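Local coordinates for beta chain (Acipenser persicus, PDB 6IYH), which binds haem as the beta subunit of a tetrameric sturgeon haemoglobin and probably carries oxygen in the blood, at residues B[12-16]-B[17-21]; B[65-68]-B[69-72]. All blocks are in the same frame, centred on the assembly; numbering follows the deposited sequence.

Contact 1 of 2, residues B[12-16]-B[17-21]; sequences TLWAK and VNVES
With CG anti to the backbone N (chi1 -173°), the indole of Trp14 swings forward along the chain to meet Val17, whose CG1 is likewise anti to its own N (chi1 162°). The contact is the turn between helix 4-14 and helix 19-33 of the globin fold, the A-B corner. A type I beta turn from Trp14 to Val17 is closed by a nearly straight bond, Val17 N to Trp14 O at 3.0 Å. Val17 CB lies 3.8 Å above one face of the indole, displaced from the ring centre to its border, and CG1 reaches Trp14 CZ3. The other methyl, CG2, packs on Leu13 CD2 at 3.6 Å and also touches the indole at CE3, so Val17 sits between two side chains of the preceding helix. Farther out on the indole, Val19 CG1 meets CZ2 and CH2, both at 3.8 Å. An alanine in place of Trp14 would probably leave Val17 and Val19 without their shared partner and open a gap against Leu67 of helix 57-75. Asn18 is the N-cap of the second helix: its OD1 accepts from Ser21 N and, weakly, from Glu20 N, while its backbone N donates to a water at 2.9 Å.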
ATOM      1  N   THR B  12     -12.222  22.665  16.756  1.00 21.86           N
ATOM      2  CA  THR B  12     -13.605  23.143  16.539  1.00 26.06           C
ATOM      3  C   THR B  12     -14.505  22.057  15.997  1.00 21.57           C
ATOM      4  O   THR B  12     -15.650  21.944  16.409  1.00 19.13           O
ATOM      5  CB  THR B  12     -13.798  24.409  15.668  1.00 29.61           C
ATOM      6  OG1 THR B  12     -13.510  24.128  14.312  1.00 38.57           O
ATOM      7  CG2 THR B  12     -12.846  25.499  16.089  1.00 29.37           C
ATOM      8  N   LEU B  13     -14.004  21.275  15.052  1.00 18.20           N
ATOM      9  CA  LEU B  13     -14.833  20.200  14.534  1.00 15.01           C
ATOM     10  C   LEU B  13     -15.036  19.155  15.612  1.00 13.11           C
ATOM     11  O   LEU B  13     -16.145  18.634  15.742  1.00 12.39           O
ATOM     12  CB  LEU B  13     -14.161  19.581  13.275  1.00 17.21           C
ATOM     13  CG  LEU B  13     -15.090  18.618  12.535  1.00 20.34           C
ATOM     14  CD1 LEU B  13     -14.778  18.481  11.036  1.00 22.11           C
ATOM     15  CD2 LEU B  13     -14.850  17.202  13.041  1.00 21.44           C
ATOM     16  N   TRP B  14     -14.012  18.852  16.405  1.00 12.23           N
ATOM     17  CA  TRP B  14     -14.074  17.827  17.444  1.00 12.06           C
ATOM     18  C   TRP B  14     -15.121  18.173  18.466  1.00 12.03           C
ATOM     19  O   TRP B  14     -15.847  17.302  18.962  1.00 12.38           O
ATOM     20  CB  TRP B  14     -12.768  17.600  18.142  1.00 12.79           C
ATOM     21  CG  TRP B  14     -12.783  16.476  19.053  1.00 12.43           C
ATOM     22  CD1 TRP B  14     -12.685  16.471  20.393  1.00 14.78           C
ATOM     23  CD2 TRP B  14     -12.950  15.077  18.663  1.00 14.12           C
ATOM     24  NE1 TRP B  14     -12.807  15.203  20.867  1.00 16.66           N
ATOM     25  CE2 TRP B  14     -12.930  14.324  19.836  1.00 13.97           C
ATOM     26  CE3 TRP B  14     -13.148  14.430  17.432  1.00 14.52           C
ATOM     27  CZ2 TRP B  14     -13.089  12.912  19.843  1.00 15.53           C
ATOM     28  CZ3 TRP B  14     -13.227  13.017  17.436  1.00 13.15           C
ATOM     29  CH2 TRP B  14     -13.212  12.308  18.614  1.00 14.07           C
ATOM     30  N   ALA B  15     -15.248  19.472  18.742  1.00 13.07           N
ATOM     31  CA  ALA B  15     -16.238  19.890  19.746  1.00 14.12           C
ATOM     32  C   ALA B  15     -17.673  19.579  19.338  1.00 14.02           C
ATOM     33  O   ALA B  15     -18.579  19.596  20.204  1.00 13.51           O
ATOM     34  CB  ALA B  15     -16.079  21.376  20.019  1.00 15.19           C
ATOM     35  N   LYS B  16     -17.932  19.269  18.060  1.00 12.28           N
ATOM     36  CA  LYS B  16     -19.246  18.943  17.587  1.00 13.54           C
ATOM     37  C   LYS B  16     -19.356  17.445  17.204  1.00 11.82           C
ATOM     38  O   LYS B  16     -20.368  17.077  16.661  1.00 11.75           O
ATOM     39  CB  LYS B  16     -19.599  19.732  16.351  1.00 16.21           C
ATOM     40  CG  LYS B  16     -19.601  21.228  16.569  1.00 20.02           C
ATOM     41  CD  LYS B  16     -20.066  21.957  15.317  1.00 23.41           C
ATOM     42  CE  LYS B  16     -20.636  23.279  15.820  1.00 27.91           C
ATOM     43  NZ  LYS B  16     -20.802  24.268  14.729  1.00 32.55           N
ATOM     44  N   VAL B  17     -18.325  16.653  17.461  1.00 11.31           N
ATOM     45  CA  VAL B  17     -18.409  15.191  17.065  1.00 10.76           C
ATOM     46  C   VAL B  17     -19.146  14.392  18.168  1.00 10.04           C
ATOM     47  O   VAL B  17     -18.718  14.358  19.306  1.00 12.71           O
ATOM     48  CB  VAL B  17     -16.996  14.605  16.840  1.00 10.59           C
ATOM     49  CG1 VAL B  17     -17.013  13.073  16.868  1.00 10.49           C
ATOM     50  CG2 VAL B  17     -16.424  15.149  15.520  1.00  9.81           C
ATOM     51  N   ASN B  18     -20.174  13.704  17.760  1.00 10.70           N
ATOM     52  CA  ASN B  18     -20.834  12.711  18.558  1.00 11.25           C
ATOM     53  C   ASN B  18     -20.010  11.428  18.400  1.00 13.03           C
ATOM     54  O   ASN B  18     -20.085  10.767  17.366  1.00 14.26           O
ATOM     55  CB  ASN B  18     -22.272  12.512  18.060  1.00 11.72           C
ATOM     56  CG  ASN B  18     -23.024  11.430  18.825  1.00 10.83           C
ATOM     57  OD1 ASN B  18     -22.427  10.541  19.380  1.00 11.43           O
ATOM     58  ND2 ASN B  18     -24.323  11.487  18.806  1.00 12.33           N
ATOM     59  N   VAL B  19     -19.270  11.075  19.438  1.00 12.38           N
ATOM     60  CA  VAL B  19     -18.299   9.957  19.274  1.00 12.58           C
ATOM     61  C   VAL B  19     -19.014   8.627  19.134  1.00 12.90           C
ATOM     62  O   VAL B  19     -18.498   7.697  18.494  1.00 12.50           O
ATOM     63  CB  VAL B  19     -17.268   9.898  20.427  1.00 12.89           C
ATOM     64  CG1 VAL B  19     -16.371  11.108  20.451  1.00 13.07           C
ATOM     65  CG2 VAL B  19     -17.941   9.798  21.803  1.00 13.86           C
ATOM     66  N   GLU B  20     -20.235   8.509  19.630  1.00 13.81           N
ATOM     67  CA  GLU B  20     -21.021   7.278  19.454  1.00 14.86           C
ATOM     68  C   GLU B  20     -21.487   7.090  18.002  1.00 14.35           C
ATOM     69  O   GLU B  20     -21.286   6.029  17.372  1.00 15.31           O
ATOM     70  CB  GLU B  20     -22.275   7.335  20.339  1.00 18.39           C
ATOM     71  CG  GLU B  20     -21.935   7.129  21.782  1.00 23.06           C
ATOM     72  CD  GLU B  20     -23.111   7.323  22.723  1.00 30.51           C
ATOM     73  OE1 GLU B  20     -24.270   7.117  22.302  1.00 39.24           O
ATOM     74  OE2 GLU B  20     -22.843   7.695  23.850  1.00 34.08           O
ATOM     75  N   SER B  21     -22.059   8.139  17.446  1.00 12.17           N
ATOM     76  CA  SER B  21     -22.523   8.103  16.118  1.00 11.92           C
ATOM     77  C   SER B  21     -21.410   8.031  15.079  1.00 11.69           C
ATOM     78  O   SER B  21     -21.430   7.170  14.210  1.00 10.27           O
ATOM     79  CB  SER B  21     -23.413   9.281  15.881  0.50 13.19           C
ATOM     80  OG  SER B  21     -23.867   9.346  14.544  0.50 17.09           O
TER
HETATM   81  O   HOH W   1     -21.220  14.195  15.048  1.00 10.83           O

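Contact 2 of 2, residues B[65-68]-B[69-72]. With HEM (protoporphyrin IX containing Fe), chain D.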
ATOM      1  N   THR B  65     -15.444   3.553  21.520  1.00 13.33           N
ATOM      2  CA  THR B  65     -14.105   3.405  22.146  1.00 14.38           C
ATOM      3  C   THR B  65     -12.993   3.957  21.239  1.00 14.29           C
ATOM      4  O   THR B  65     -12.085   4.664  21.695  1.00 12.97           O
ATOM      5  CB  THR B  65     -13.892   1.925  22.552  1.00 15.77           C
ATOM      6  OG1 THR B  65     -14.890   1.527  23.534  1.00 15.57           O
ATOM      7  CG2 THR B  65     -12.492   1.652  23.079  1.00 17.34           C
ATOM      8  N   VAL B  66     -13.032   3.598  19.944  1.00 12.63           N
ATOM      9  CA  VAL B  66     -12.042   4.079  18.983  1.00 12.36           C
ATOM     10  C   VAL B  66     -12.080   5.616  18.882  1.00 12.37           C
ATOM     11  O   VAL B  66     -11.047   6.251  18.931  1.00 11.54           O
ATOM     12  CB  VAL B  66     -12.240   3.428  17.591  1.00 12.50           C
ATOM     13  CG1 VAL B  66     -11.291   4.066  16.590  1.00 12.25           C
ATOM     14  CG2 VAL B  66     -11.980   1.928  17.652  1.00 12.65           C
ATOM     15  N   LEU B  67     -13.269   6.205  18.787  1.00 11.61           N
ATOM     16  CA  LEU B  67     -13.382   7.631  18.632  1.00 12.67           C
ATOM     17  C   LEU B  67     -12.930   8.378  19.911  1.00 15.00           C
ATOM     18  O   LEU B  67     -12.291   9.378  19.833  1.00 13.87           O
ATOM     19  CB  LEU B  67     -14.744   8.018  18.139  1.00 13.18           C
ATOM     20  CG  LEU B  67     -14.847   8.236  16.652  1.00 12.56           C
ATOM     21  CD1 LEU B  67     -14.161   9.577  16.350  1.00 14.57           C
ATOM     22  CD2 LEU B  67     -14.200   7.090  15.862  1.00 12.99           C
ATOM     23  N   ASP B  68     -13.187   7.802  21.065  1.00 16.25           N
ATOM     24  CA  ASP B  68     -12.591   8.325  22.338  1.00 18.47           C
ATOM     25  C   ASP B  68     -11.101   8.354  22.346  1.00 16.23           C
ATOM     26  O   ASP B  68     -10.522   9.347  22.774  1.00 16.74           O
ATOM     27  CB  ASP B  68     -13.142   7.574  23.545  1.00 20.53           C
ATOM     28  CG  ASP B  68     -14.577   7.925  23.811  1.00 27.18           C
ATOM     29  OD1 ASP B  68     -15.058   8.855  23.163  1.00 44.49           O
ATOM     30  OD2 ASP B  68     -15.220   7.267  24.676  1.00 41.15           O
ATOM     31  N   SER B  69     -10.459   7.339  21.737  1.00 16.27           N
ATOM     32  CA  SER B  69      -9.018   7.278  21.555  1.00 15.09           C
ATOM     33  C   SER B  69      -8.528   8.293  20.577  1.00 14.16           C
ATOM     34  O   SER B  69      -7.486   8.857  20.756  1.00 14.24           O
ATOM     35  CB  SER B  69      -8.664   5.856  21.096  1.00 17.73           C
ATOM     36  OG  SER B  69      -7.303   5.678  20.998  1.00 19.96           O
ATOM     37  N   VAL B  70      -9.302   8.572  19.536  1.00 12.89           N
ATOM     38  CA  VAL B  70      -8.968   9.695  18.659  1.00 14.00           C
ATOM     39  C   VAL B  70      -8.981  10.973  19.503  1.00 15.80           C
ATOM     40  O   VAL B  70      -8.085  11.794  19.432  1.00 15.72           O
ATOM     41  CB  VAL B  70      -9.983   9.784  17.504  1.00 14.08           C
ATOM     42  CG1 VAL B  70      -9.754  11.089  16.735  1.00 14.71           C
ATOM     43  CG2 VAL B  70      -9.872   8.608  16.505  1.00 14.01           C
ATOM     44  N   GLY B  71      -9.982  11.119  20.355  1.00 15.16           N
ATOM     45  CA  GLY B  71      -9.971  12.247  21.301  1.00 16.91           C
ATOM     46  C   GLY B  71      -8.716  12.317  22.141  1.00 16.53           C
ATOM     47  O   GLY B  71      -8.099  13.396  22.285  1.00 17.77           O
ATOM     48  N   ASN B  72      -8.255  11.179  22.644  1.00 18.34           N
ATOM     49  CA  ASN B  72      -6.928  11.129  23.368  1.00 18.37           C
ATOM     50  C   ASN B  72      -5.781  11.576  22.482  1.00 20.65           C
ATOM     51  O   ASN B  72      -4.877  12.355  22.890  1.00 17.19           O
ATOM     52  CB  ASN B  72      -6.601   9.731  23.934  1.00 23.42           C
ATOM     53  CG  ASN B  72      -7.558   9.275  25.004  1.00 27.25           C
ATOM     54  OD1 ASN B  72      -8.080  10.080  25.763  1.00 31.65           O
ATOM     55  ND2 ASN B  72      -7.816   7.970  25.062  1.00 28.37           N
TER
HETATM   56  CHA HEM D 201      -9.079  -2.468  20.471  1.00 14.89           C
HETATM   57  CHB HEM D 201      -8.094   2.049  19.178  1.00 14.80           C
HETATM   58  CHC HEM D 201      -7.785   0.570  14.561  1.00 13.42           C
HETATM   59  CHD HEM D 201      -8.624  -3.978  15.930  1.00 14.55           C
HETATM   60  C1A HEM D 201      -8.798  -1.121  20.475  1.00 14.35           C
HETATM   61  C2A HEM D 201      -8.918  -0.317  21.651  1.00 16.02           C
HETATM   62  C3A HEM D 201      -8.670   0.932  21.296  1.00 16.50           C
HETATM   63  C4A HEM D 201      -8.423   0.949  19.897  1.00 15.65           C
HETATM   64  CMA HEM D 201      -8.669   2.155  22.215  1.00 18.58           C
HETATM   65  CAA HEM D 201      -9.237  -0.772  23.064  1.00 19.40           C
HETATM   66  CBA HEM D 201      -7.928  -1.002  23.815  1.00 20.98           C
HETATM   67  CGA HEM D 201      -8.106  -1.434  25.264  1.00 30.59           C
HETATM   68  O1A HEM D 201      -8.608  -2.536  25.566  1.00 32.49           O
HETATM   69  O2A HEM D 201      -7.730  -0.693  26.190  1.00 27.91           O
HETATM   70  C1B HEM D 201      -7.930   2.052  17.776  1.00 14.52           C
HETATM   71  C2B HEM D 201      -7.619   3.219  16.997  1.00 14.48           C
HETATM   72  C3B HEM D 201      -7.614   2.799  15.700  1.00 14.39           C
HETATM   73  C4B HEM D 201      -7.780   1.351  15.715  1.00 14.04           C
HETATM   74  CMB HEM D 201      -7.476   4.688  17.432  1.00 14.31           C
HETATM   75  CAB HEM D 201      -7.390   3.518  14.427  1.00 17.37           C
HETATM   76  CBB HEM D 201      -7.469   4.855  14.308  1.00 23.46           C
HETATM   77  C1C HEM D 201      -8.044  -0.777  14.471  1.00 13.24           C
HETATM   78  C2C HEM D 201      -8.077  -1.605  13.285  1.00 12.21           C
HETATM   79  C3C HEM D 201      -8.306  -2.911  13.693  1.00 12.93           C
HETATM   80  C4C HEM D 201      -8.334  -2.900  15.158  1.00 14.33           C
HETATM   81  CMC HEM D 201      -8.062  -0.996  11.928  1.00 13.26           C
HETATM   82  CAC HEM D 201      -8.534  -4.150  12.908  1.00 16.16           C
HETATM   83  CBC HEM D 201      -8.705  -4.091  11.579  1.00 18.60           C
HETATM   84  C1D HEM D 201      -8.885  -3.883  17.309  1.00 14.43           C
HETATM   85  C2D HEM D 201      -9.309  -5.045  18.070  1.00 15.70           C
HETATM   86  C3D HEM D 201      -9.396  -4.667  19.353  1.00 16.85           C
HETATM   87  C4D HEM D 201      -9.068  -3.241  19.305  1.00 14.86           C
HETATM   88  CMD HEM D 201      -9.490  -6.466  17.529  1.00 15.99           C
HETATM   89  CAD HEM D 201      -9.834  -5.489  20.556  1.00 21.24           C
HETATM   90  CBD HEM D 201     -11.386  -5.536  20.441  1.00 26.93           C
HETATM   91  CGD HEM D 201     -12.138  -6.278  21.535  1.00 32.00           C
HETATM   92  O1D HEM D 201     -12.519  -5.698  22.567  1.00 40.77           O
HETATM   93  O2D HEM D 201     -12.449  -7.453  21.352  1.00 32.12           O
HETATM   94  NA  HEM D 201      -8.506  -0.342  19.437  1.00 13.48           N
HETATM   95  NB  HEM D 201      -7.933   0.951  16.990  1.00 14.04           N
HETATM   96  NC  HEM D 201      -8.158  -1.622  15.566  1.00 12.87           N
HETATM   97  ND  HEM D 201      -8.704  -2.761  18.049  1.00 13.20           N
HETATM   98 FE   HEM D 201      -8.298  -0.978  17.547  1.00 14.44          FE
HETATM   99  O   HOH W   2     -11.025  10.824  24.898  1.00 37.12           O
HETATM  100  O   HOH W   3     -10.306  -0.683  17.087  1.00 14.05           O
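The haem pocket is lined here by one side of helix 57-75, the E helix of the globin fold, with Thr65, Val66 and Ser69 turned to the porphyrin. Val66 CG1 stands 3.8 Å from haem C2B, and its CG2 approaches the neighbouring C1B and CHB, so both branches rest on the same part of the macrocycle. At its periphery, Thr65 CG2 meets the methyl CMA at 4.0 Å. Ser69 OG, placed anti to its backbone N (chi1 -175°), lies 3.7 Å from CMB and also near CMA, a van der Waals contact with the two methyls. The iron carries a water at 2.1 Å, on the side from which Val66 approaches. Four successive i to i+4 bonds hold the helix; that from Val70 N to Val66 O lies in the carbonyl plane, and Gly71 N reaches Leu67 O at 2.9 Å. A water donates to both Asp68 O and Asn72 OD1, bridging one turn on the outer side. Phe105 of helix 100-117 touches both Val66 and Leu67. Away from the haem, Leu67 packs against Val19 and Val22 of helix 19-33 and, with Val70, against Trp14 of helix 4-14.

Overall arrangement
Contact 1 is a surface corner joining two helices, whereas contact 2 is a partly buried length of a single helix beside the haem. Their centres are about 11 Å apart and they meet directly: Trp14 CH2 comes to 3.3 Å from Leu67 O, and Trp14 CZ2 packs on Gly71 CA at 3.5 Å, where the glycine has no side chain. Val19 extends the junction over Leu67 and Asp68. Their chemistry follows their places: at 12-21 a turn bond and a side-chain cap serve a change of direction, while at 65-72 the backbone bonding is regularly helical and side chains meet the porphyrin by van der Waals contact. The centre of contact 1 lies about 13 Å from that of the chain, the centre of contact 2 about 8 Å.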